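Local atomic coordinates of cerato-platanin-like protein (Moniliophthora perniciosa, PDB entry 3SUK), a protein that is of unknown function but belongs to the cerato-platanin family of secreted fungal proteins and adopts a double-psi beta-barrel fold. Residues A[6-11]-A[92-97]. Residues are numbered along the deposited sequence; the frame is centred on the assembly and turned at random.
Sequences LRFDNT and VAQAAM
Asp9 OD1 is gripped twice from within its own segment: Thr11 N reaches it at 3.0 Å, closing an Asx turn, and Thr11 OG1 lies 2.9 Å from OD1, both meeting it from above the carboxylate plane. This turn follows the parallel pairing of Phe8 with Val92, where two backbone bonds straddle Phe8. Val92 N gives a nearly straight bond to Arg7 O (2.9 Å, 171°), and Asp9 N returns one to Val92 O from above that carbonyl's plane. Beyond the bridge, side chains take over. With CG in the crowded position between backbone N and carbonyl carbon (chi1 73°), the Phe8 ring runs alongside the extended Gln94 chain, whose CG makes a CH-pi contact over one face, 4.1 Å from the centroid. Met97 SD instead comes to the ring edge, a Met-aromatic contact 3.8 Å from Phe8 CD2, while Leu6 CD2 packs on Met97 CG at 3.7 Å. Farther along Gln94, OE1 takes Asn10 ND2 on a lone pair at 3.1 Å, the two amide planes turned 65° apart. An alanine at Gln94 would remove the methylene over Phe8 and one of two acceptors of Asn10 ND2, and would probably leave ring and amide less firmly held. Asp13 binds the same corner: its OD2 accepts from Asn10 ND2 and Gln94 N, its OD1 from Ala95 N. Within the double-psi beta-barrel, the contact thus joins strand 4-8 to the passage from strand 90-92 into helix 94-101, with helix 105-108 packing against Phe8, Gln94 and Met97 and strand 110-118 against Leu6 and Met97.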
ATOM      1  N   LEU A   6      -6.498   7.242   4.265  1.00  8.49           N
ATOM      2  CA  LEU A   6      -5.307   6.445   4.492  1.00  9.09           C
ATOM      3  C   LEU A   6      -5.059   6.308   5.986  1.00  8.27           C
ATOM      4  O   LEU A   6      -5.076   7.279   6.669  1.00  9.47           O
ATOM      5  CB  LEU A   6      -4.095   7.042   3.753  1.00  8.13           C
ATOM      6  CG  LEU A   6      -2.817   6.200   3.844  1.00  9.12           C
ATOM      7  CD1 LEU A   6      -2.022   6.310   2.575  1.00  8.13           C
ATOM      8  CD2 LEU A   6      -1.958   6.602   5.007  1.00  8.53           C
ATOM      9  N   ARG A   7      -4.746   5.094   6.423  1.00  9.72           N
ATOM     10  CA  ARG A   7      -4.383   4.789   7.803  1.00  9.29           C
ATOM     11  C   ARG A   7      -3.259   3.747   7.714  1.00  7.85           C
ATOM     12  O   ARG A   7      -2.853   3.376   6.644  1.00  8.26           O
ATOM     13  CB  ARG A   7      -5.568   4.238   8.607  1.00 11.49           C
ATOM     14  CG  ARG A   7      -6.141   3.004   7.987  1.00 12.64           C
ATOM     15  CD  ARG A   7      -7.593   2.625   8.424  1.00 17.52           C
ATOM     16  NE  ARG A   7      -8.663   3.529   7.999  1.00 23.11           N
ATOM     17  CZ  ARG A   7      -8.979   3.948   6.754  1.00 23.60           C
ATOM     18  NH1 ARG A   7      -8.290   3.663   5.586  1.00 16.25           N
ATOM     19  NH2 ARG A   7     -10.018   4.748   6.690  1.00 19.34           N
ATOM     20  N   PHE A   8      -2.738   3.352   8.857  1.00  8.41           N
ATOM     21  CA  PHE A   8      -1.670   2.380   8.873  1.00  7.83           C
ATOM     22  C   PHE A   8      -2.078   1.116   9.583  1.00  9.98           C
ATOM     23  O   PHE A   8      -2.995   1.073  10.361  1.00 11.14           O
ATOM     24  CB  PHE A   8      -0.345   2.959   9.427  1.00  9.23           C
ATOM     25  CG  PHE A   8      -0.336   3.176  10.920  1.00  8.57           C
ATOM     26  CD1 PHE A   8      -0.001   2.157  11.794  1.00 11.21           C
ATOM     27  CD2 PHE A   8      -0.661   4.384  11.428  1.00 13.22           C
ATOM     28  CE1 PHE A   8       0.002   2.346  13.108  1.00 12.38           C
ATOM     29  CE2 PHE A   8      -0.621   4.586  12.781  1.00 12.69           C
ATOM     30  CZ  PHE A   8      -0.302   3.552  13.618  1.00 13.43           C
ATOM     31  N   ASP A   9      -1.400   0.071   9.184  1.00  8.75           N
ATOM     32  CA  ASP A   9      -1.605  -1.275   9.738  1.00  9.81           C
ATOM     33  C   ASP A   9      -0.226  -1.901   9.824  1.00  9.28           C
ATOM     34  O   ASP A   9       0.395  -2.139   8.825  1.00  8.25           O
ATOM     35  CB  ASP A   9      -2.520  -2.061   8.792  1.00 10.16           C
ATOM     36  CG  ASP A   9      -2.833  -3.486   9.273  1.00 12.22           C
ATOM     37  OD1 ASP A   9      -2.133  -3.997  10.081  1.00 11.84           O
ATOM     38  OD2 ASP A   9      -3.793  -4.066   8.775  1.00 13.43           O
ATOM     39  N   ASN A  10       0.201  -2.188  11.064  1.00  7.93           N
ATOM     40  CA  ASN A  10       1.528  -2.707  11.352  1.00  8.54           C
ATOM     41  C   ASN A  10       1.787  -4.121  10.818  1.00  8.13           C
ATOM     42  O   ASN A  10       2.880  -4.533  10.784  1.00 10.17           O
ATOM     43  CB  ASN A  10       1.820  -2.660  12.857  1.00  9.23           C
ATOM     44  CG  ASN A  10       1.883  -1.251  13.408  1.00  8.65           C
ATOM     45  OD1 ASN A  10       1.153  -0.928  14.310  1.00  9.64           O
ATOM     46  ND2 ASN A  10       2.727  -0.429  12.853  1.00 10.08           N
ATOM     47  N   THR A  11       0.760  -4.820  10.370  1.00  9.44           N
ATOM     48  CA  THR A  11       0.906  -6.122   9.704  1.00 10.72           C
ATOM     49  C   THR A  11       1.927  -5.918   8.580  1.00 10.61           C
ATOM     50  O   THR A  11       2.839  -6.668   8.439  1.00 11.64           O
ATOM     51  CB  THR A  11      -0.479  -6.508   9.064  1.00 14.00           C
ATOM     52  OG1 THR A  11      -1.397  -6.837  10.105  1.00 20.48           O
ATOM     53  CG2 THR A  11      -0.336  -7.676   8.170  1.00 19.17           C
ATOM     54  N   VAL A  92      -1.851   1.113   5.088  1.00  7.51           N
ATOM     55  CA  VAL A  92      -0.449   0.967   4.694  1.00  7.88           C
ATOM     56  C   VAL A  92       0.497   0.686   5.849  1.00  7.50           C
ATOM     57  O   VAL A  92       0.167   0.849   6.954  1.00  7.74           O
ATOM     58  CB  VAL A  92       0.059   2.208   3.866  1.00  6.81           C
ATOM     59  CG1 VAL A  92      -0.905   2.452   2.667  1.00  8.92           C
ATOM     60  CG2 VAL A  92       0.239   3.458   4.755  1.00  8.87           C
ATOM     61  N   ALA A  93       1.712   0.271   5.525  1.00  7.30           N
ATOM     62  CA  ALA A  93       2.700   0.065   6.586  1.00  7.69           C
ATOM     63  C   ALA A  93       2.892   1.404   7.303  1.00  7.64           C
ATOM     64  O   ALA A  93       2.888   2.433   6.707  1.00  7.83           O
ATOM     65  CB  ALA A  93       4.018  -0.424   5.987  1.00  7.36           C
ATOM     66  N   GLN A  94       3.101   1.347   8.602  1.00  8.63           N
ATOM     67  CA  GLN A  94       3.327   2.573   9.329  1.00  7.78           C
ATOM     68  C   GLN A  94       4.531   3.300   8.699  1.00  7.64           C
ATOM     69  O   GLN A  94       4.519   4.498   8.565  1.00 10.35           O
ATOM     70  CB  GLN A  94       3.624   2.271  10.812  1.00  7.27           C
ATOM     71  CG  GLN A  94       3.748   3.556  11.631  1.00  7.25           C
ATOM     72  CD  GLN A  94       4.251   3.271  13.036  1.00  8.63           C
ATOM     73  OE1 GLN A  94       3.803   2.367  13.670  1.00  9.72           O
ATOM     74  NE2 GLN A  94       5.159   4.113  13.517  1.00 10.01           N
ATOM     75  N   ALA A  95       5.548   2.581   8.304  1.00  8.66           N
ATOM     76  CA  ALA A  95       6.735   3.231   7.786  1.00 10.70           C
ATOM     77  C   ALA A  95       6.405   4.079   6.549  1.00 11.73           C
ATOM     78  O   ALA A  95       6.937   5.177   6.392  1.00 11.21           O
ATOM     79  CB  ALA A  95       7.780   2.216   7.484  1.00 10.71           C
ATOM     80  N   ALA A  96       5.517   3.575   5.715  1.00  9.28           N
ATOM     81  CA  ALA A  96       5.052   4.297   4.560  1.00  9.50           C
ATOM     82  C   ALA A  96       4.272   5.543   4.919  1.00  9.77           C
ATOM     83  O   ALA A  96       4.480   6.553   4.328  1.00 10.78           O
ATOM     84  CB  ALA A  96       4.226   3.409   3.665  1.00 10.84           C
ATOM     85  N   MET A  97       3.360   5.454   5.865  1.00  8.61           N
ATOM     86  CA  MET A  97       2.623   6.604   6.339  1.00  9.49           C
ATOM     87  C   MET A  97       3.576   7.602   6.990  1.00 11.33           C
ATOM     88  O   MET A  97       3.390   8.774   6.855  1.00 10.35           O
ATOM     89  CB  MET A  97       1.480   6.223   7.270  1.00  8.09           C
ATOM     90  CG  MET A  97       0.596   7.374   7.580  1.00  9.44           C
ATOM     91  SD  MET A  97      -0.850   6.862   8.547  1.00 10.88           S
ATOM     92  CE  MET A  97      -1.736   8.402   8.735  1.00 11.80           C
TER